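PDB 6LPH: suppressor of fused homolog from Drosophila melanogaster, which probably binds and sequesters transcription factors and binds nuclear localization sequences, and is caught here, through its N-terminal part, in complex with a peptide of Fused. Local coordinates for residues 183-187 with 188-192; 129-132 with 133-137. All coordinates share one frame; numbering follows the deposited sequence.

Contact 1. Residues 183-187 with 188-192; sequences CIDTP and TGTVD
A beta hairpin with a two-residue loop, closed by a type I turn from Thr-186 to Gly-189, joins strand 172-186 to strand 189-199, with Ile-184 and Val-191 as a hydrogen-bonded antiparallel pair. The amide of Val-191 N meets Ile-184 O at 2.8 Å, nearly head-on to the carbonyl, and the return bond from Ile-184 N to Val-191 O measures 2.9 Å. Their side chains lie alongside each other, Ile-184 CG1 at 4.1 Å from Val-191 CB, on the face that His-24 and Ala-20 of helix 16-28 help to cover. At the turn, Gly-189 N reaches Thr-186 O at 3.0 Å from well above the carbonyl plane. Gly-189 has a positive phi of 127°, where a side chain would press on the preceding carbonyl. Thr-186 adds a second grip: with OG1 between its own N and carbonyl carbon (chi1 81°), the hydroxyl donates to Gly-189 O at 2.8 Å and weakly accepts Thr-188 N. The same rotation sends its methyl CG2 to Val-191 CG2, 3.8 Å away. A valine in its place would probably cost Gly-189 O its hydroxyl donor and Thr-188 N its weak acceptor, leaving the turn less firmly tied. Thr-188 OG1 is held by Asp-81 O and Ser-98 OG, tying the turn to a loop and to strand 97-109. On the other face, Cys-183 SG lies 3.1 Å from Asp-192 OD1. The hairpin end is thus closed largely by backbone polar groups, with one hydroxyl serving as both donor and acceptor and a small apolar pair, Ile-184 beside Val-191, on the same face.

Contact 2. Residues 129-132 with 133-137; sequences PTWP and ANLLQ
Thr-130 O accepts Ala-133 N at 3.0 Å, from above its carbonyl plane, as the chain turns into the first winding of helix 131-146; the i-to-i+4 pattern follows, weakly from Leu-135 N to Trp-131 O at 3.4 Å and firmly from Leu-136 N to Pro-132 O at 2.9 Å. Pro-132, which has no amide hydrogen to give, fits this first turn, where such hydrogens have no helical carbonyl to meet. Its ring packs against the sheet through Phe-106, Leu-108 and Tyr-74, while Ala-133 and Leu-136 touch Ile-55 of strand 54-60, so this helix start lies across the sheet. Leu-135 CB and Leu-136 CG both come to 3.3 Å from Pro-132 O, the latter set anti to its carbonyl carbon (chi1 -55°). The bound peptide also reaches this helix start: a polar side chain of it is hydrogen-bonded to Thr-130 OG1, and polar side chains of the peptide pack on Trp-131 and Asn-134. The indole of Trp-131 is backed by its neighbour, with Pro-132 CG 3.5 Å above the ring plane and over its centre. Farther along the helix, Leu-135 CD2 approaches the same indole obliquely, 4.4 Å from Trp-131 CZ3.

How the contacts relate
The two contacts illustrate one principle, that a chain reversal and a helix start are each closed by local bonds and held by their surroundings, at different depths of the same domain. Contact 2 lies nearer the middle, about 10 Å from the chain centre against 17 Å for contact 1; their centres are about 24 Å apart, their nearest atoms about 12 Å. Both lean on strand 97-109: strand 189-199 of the hairpin pairs with it by backbone bonds, whereas the helix start sets side chains on it. Contact 1 is partly exposed and rests on paired amides and a hydroxyl; contact 2 combines helical bonds with buried apolar groups and meets the bound peptide.

Contact 1. Residues 183-187 with 188-192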
loop_
_atom_site.group_PDB
_atom_site.type_symbol
_atom_site.label_atom_id
_atom_site.label_comp_id
_atom_site.label_asym_id
_atom_site.label_seq_id
_atom_site.Cartn_x
_atom_site.Cartn_y
_atom_site.Cartn_z
ATOM N N CYS A 183 -14.567 -1.034 1.262
ATOM C CA CYS A 183 -14.684 -2.443 0.916
ATOM C C CYS A 183 -15.749 -2.509 -0.172
ATOM O O CYS A 183 -16.723 -1.780 -0.103
ATOM C CB CYS A 183 -15.100 -3.259 2.154
ATOM S SG CYS A 183 -14.021 -3.046 3.615
ATOM N N ILE A 184 -15.547 -3.342 -1.187
ATOM C CA ILE A 184 -16.498 -3.415 -2.295
ATOM C C ILE A 184 -16.868 -4.861 -2.628
ATOM O O ILE A 184 -16.130 -5.811 -2.281
ATOM C CB ILE A 184 -15.961 -2.759 -3.583
ATOM C CG1 ILE A 184 -14.782 -3.578 -4.169
ATOM C CG2 ILE A 184 -15.532 -1.299 -3.341
ATOM C CD1 ILE A 184 -14.244 -3.021 -5.481
ATOM N N ASP A 185 -17.993 -5.016 -3.322
ATOM C CA ASP A 185 -18.395 -6.303 -3.851
ATOM C C ASP A 185 -17.955 -6.271 -5.304
ATOM O O ASP A 185 -17.902 -5.194 -5.916
ATOM C CB ASP A 185 -19.919 -6.455 -3.785
ATOM C CG ASP A 185 -20.383 -7.876 -4.080
ATOM O OD1 ASP A 185 -19.556 -8.807 -3.980
ATOM O OD2 ASP A 185 -21.582 -8.078 -4.397
ATOM N N THR A 186 -17.610 -7.433 -5.855
ATOM C CA THR A 186 -17.232 -7.517 -7.265
ATOM C C THR A 186 -17.828 -8.772 -7.839
ATOM O O THR A 186 -18.299 -9.615 -7.078
ATOM C CB THR A 186 -15.684 -7.564 -7.470
ATOM O OG1 THR A 186 -15.187 -8.893 -7.250
ATOM C CG2 THR A 186 -14.943 -6.565 -6.549
ATOM N N PRO A 187 -17.840 -8.899 -9.188
ATOM C CA PRO A 187 -18.306 -10.151 -9.772
ATOM C C PRO A 187 -17.604 -11.377 -9.198
ATOM O O PRO A 187 -18.237 -12.436 -9.108
ATOM C CB PRO A 187 -17.979 -9.988 -11.253
ATOM C CG PRO A 187 -18.068 -8.512 -11.484
ATOM C CD PRO A 187 -17.653 -7.853 -10.208
ATOM N N THR A 188 -16.326 -11.256 -8.804
ATOM C CA THR A 188 -15.630 -12.432 -8.245
ATOM C C THR A 188 -15.650 -12.505 -6.704
ATOM O O THR A 188 -15.004 -13.363 -6.120
ATOM C CB THR A 188 -14.180 -12.599 -8.765
ATOM O OG1 THR A 188 -13.417 -11.432 -8.433
ATOM C CG2 THR A 188 -14.150 -12.832 -10.295
ATOM N N GLY A 189 -16.393 -11.631 -6.037
ATOM C CA GLY A 189 -16.427 -11.699 -4.585
ATOM C C GLY A 189 -16.111 -10.385 -3.924
ATOM O O GLY A 189 -15.944 -9.377 -4.601
ATOM N N THR A 190 -16.029 -10.394 -2.600
ATOM C CA THR A 190 -15.800 -9.143 -1.873
ATOM C C THR A 190 -14.289 -8.857 -1.878
ATOM O O THR A 190 -13.466 -9.775 -1.892
ATOM C CB THR A 190 -16.294 -9.206 -0.415
ATOM O OG1 THR A 190 -15.653 -10.303 0.247
ATOM C CG2 THR A 190 -17.864 -9.404 -0.335
ATOM N N VAL A 191 -13.961 -7.574 -1.854
ATOM C CA VAL A 191 -12.561 -7.084 -1.789
ATOM C C VAL A 191 -12.543 -5.966 -0.756
ATOM O O VAL A 191 -13.171 -4.927 -0.970
ATOM C CB VAL A 191 -12.106 -6.543 -3.145
ATOM C CG1 VAL A 191 -10.677 -5.907 -3.068
ATOM C CG2 VAL A 191 -12.116 -7.659 -4.187
ATOM N N ASP A 192 -11.850 -6.191 0.369
ATOM C CA ASP A 192 -11.567 -5.125 1.354
ATOM C C ASP A 192 -10.292 -4.424 0.884
ATOM O O ASP A 192 -9.368 -5.095 0.460
ATOM C CB ASP A 192 -11.199 -5.753 2.714
ATOM C CG ASP A 192 -12.397 -6.258 3.491
ATOM O OD1 ASP A 192 -13.535 -6.089 3.014
ATOM O OD2 ASP A 192 -12.206 -6.816 4.605
#

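Contact 2. Residues 129-132 with 133-137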
loop_
_atom_site.group_PDB
_atom_site.type_symbol
_atom_site.label_atom_id
_atom_site.label_comp_id
_atom_site.label_asym_id
_atom_site.label_seq_id
_atom_site.Cartn_x
_atom_site.Cartn_y
_atom_site.Cartn_z
ATOM N N PRO A 129 7.478 7.714 -6.239
ATOM C CA PRO A 129 8.478 6.685 -5.933
ATOM C C PRO A 129 7.907 5.305 -6.218
ATOM O O PRO A 129 6.688 5.091 -6.073
ATOM C CB PRO A 129 8.710 6.847 -4.435
ATOM C CG PRO A 129 8.163 8.170 -4.061
ATOM C CD PRO A 129 7.059 8.450 -5.034
ATOM N N THR A 130 8.755 4.384 -6.670
ATOM C CA THR A 130 8.276 3.061 -7.038
ATOM C C THR A 130 8.684 2.033 -6.006
ATOM O O THR A 130 8.225 0.901 -6.037
ATOM C CB THR A 130 8.748 2.614 -8.445
ATOM O OG1 THR A 130 10.179 2.727 -8.528
ATOM C CG2 THR A 130 8.119 3.464 -9.558
ATOM N N TRP A 131 9.521 2.424 -5.057
ATOM C CA TRP A 131 9.910 1.478 -3.998
ATOM C C TRP A 131 8.739 0.833 -3.249
ATOM O O TRP A 131 8.863 -0.321 -2.840
ATOM C CB TRP A 131 11.006 2.049 -3.069
ATOM C CG TRP A 131 10.510 3.155 -2.148
ATOM C CD1 TRP A 131 10.691 4.525 -2.292
ATOM C CD2 TRP A 131 9.710 3.000 -0.910
ATOM N NE1 TRP A 131 10.089 5.206 -1.263
ATOM C CE2 TRP A 131 9.479 4.354 -0.401
ATOM C CE3 TRP A 131 9.176 1.912 -0.210
ATOM C CZ2 TRP A 131 8.767 4.591 0.777
ATOM C CZ3 TRP A 131 8.459 2.162 0.975
ATOM C CH2 TRP A 131 8.240 3.466 1.441
ATOM N N PRO A 132 7.585 1.535 -3.080
ATOM C CA PRO A 132 6.480 0.864 -2.370
ATOM C C PRO A 132 5.923 -0.363 -3.097
ATOM O O PRO A 132 5.322 -1.228 -2.458
ATOM C CB PRO A 132 5.430 1.990 -2.216
ATOM C CG PRO A 132 6.323 3.232 -2.124
ATOM C CD PRO A 132 7.267 2.963 -3.262
ATOM N N ALA A 133 6.136 -0.449 -4.409
ATOM C CA ALA A 133 5.744 -1.633 -5.174
ATOM C C ALA A 133 6.437 -2.916 -4.699
ATOM O O ALA A 133 5.766 -3.936 -4.583
ATOM C CB ALA A 133 5.954 -1.419 -6.680
ATOM N N ASN A 134 7.758 -2.859 -4.454
ATOM C CA ASN A 134 8.511 -3.942 -3.785
ATOM C C ASN A 134 7.935 -4.306 -2.449
ATOM O O ASN A 134 7.882 -5.477 -2.112
ATOM C CB ASN A 134 9.948 -3.525 -3.451
ATOM C CG ASN A 134 10.834 -3.430 -4.655
ATOM O OD1 ASN A 134 11.827 -2.702 -4.620
ATOM N ND2 ASN A 134 10.505 -4.155 -5.717
ATOM N N LEU A 135 7.579 -3.292 -1.656
ATOM C CA LEU A 135 7.044 -3.510 -0.338
ATOM C C LEU A 135 5.722 -4.301 -0.458
ATOM O O LEU A 135 5.544 -5.327 0.238
ATOM C CB LEU A 135 6.813 -2.167 0.383
ATOM C CG LEU A 135 6.066 -2.298 1.728
ATOM C CD1 LEU A 135 6.884 -3.059 2.758
ATOM C CD2 LEU A 135 5.631 -0.926 2.263
ATOM N N LEU A 136 4.822 -3.850 -1.345
ATOM C CA LEU A 136 3.556 -4.551 -1.518
ATOM C C LEU A 136 3.740 -5.949 -2.100
ATOM O O LEU A 136 3.038 -6.851 -1.678
ATOM C CB LEU A 136 2.547 -3.753 -2.379
ATOM C CG LEU A 136 2.238 -2.324 -1.883
ATOM C CD1 LEU A 136 1.185 -1.636 -2.729
ATOM C CD2 LEU A 136 1.814 -2.361 -0.421
ATOM N N GLN A 137 4.685 -6.137 -3.033
ATOM C CA GLN A 137 4.952 -7.497 -3.544
ATOM C C GLN A 137 5.387 -8.418 -2.412
ATOM O O GLN A 137 4.915 -9.558 -2.326
ATOM C CB GLN A 137 5.995 -7.540 -4.653
ATOM C CG GLN A 137 5.616 -6.862 -5.941
ATOM C CD GLN A 137 4.611 -7.651 -6.778
ATOM O OE1 GLN A 137 4.101 -8.712 -6.357
ATOM N NE2 GLN A 137 4.321 -7.130 -7.985
#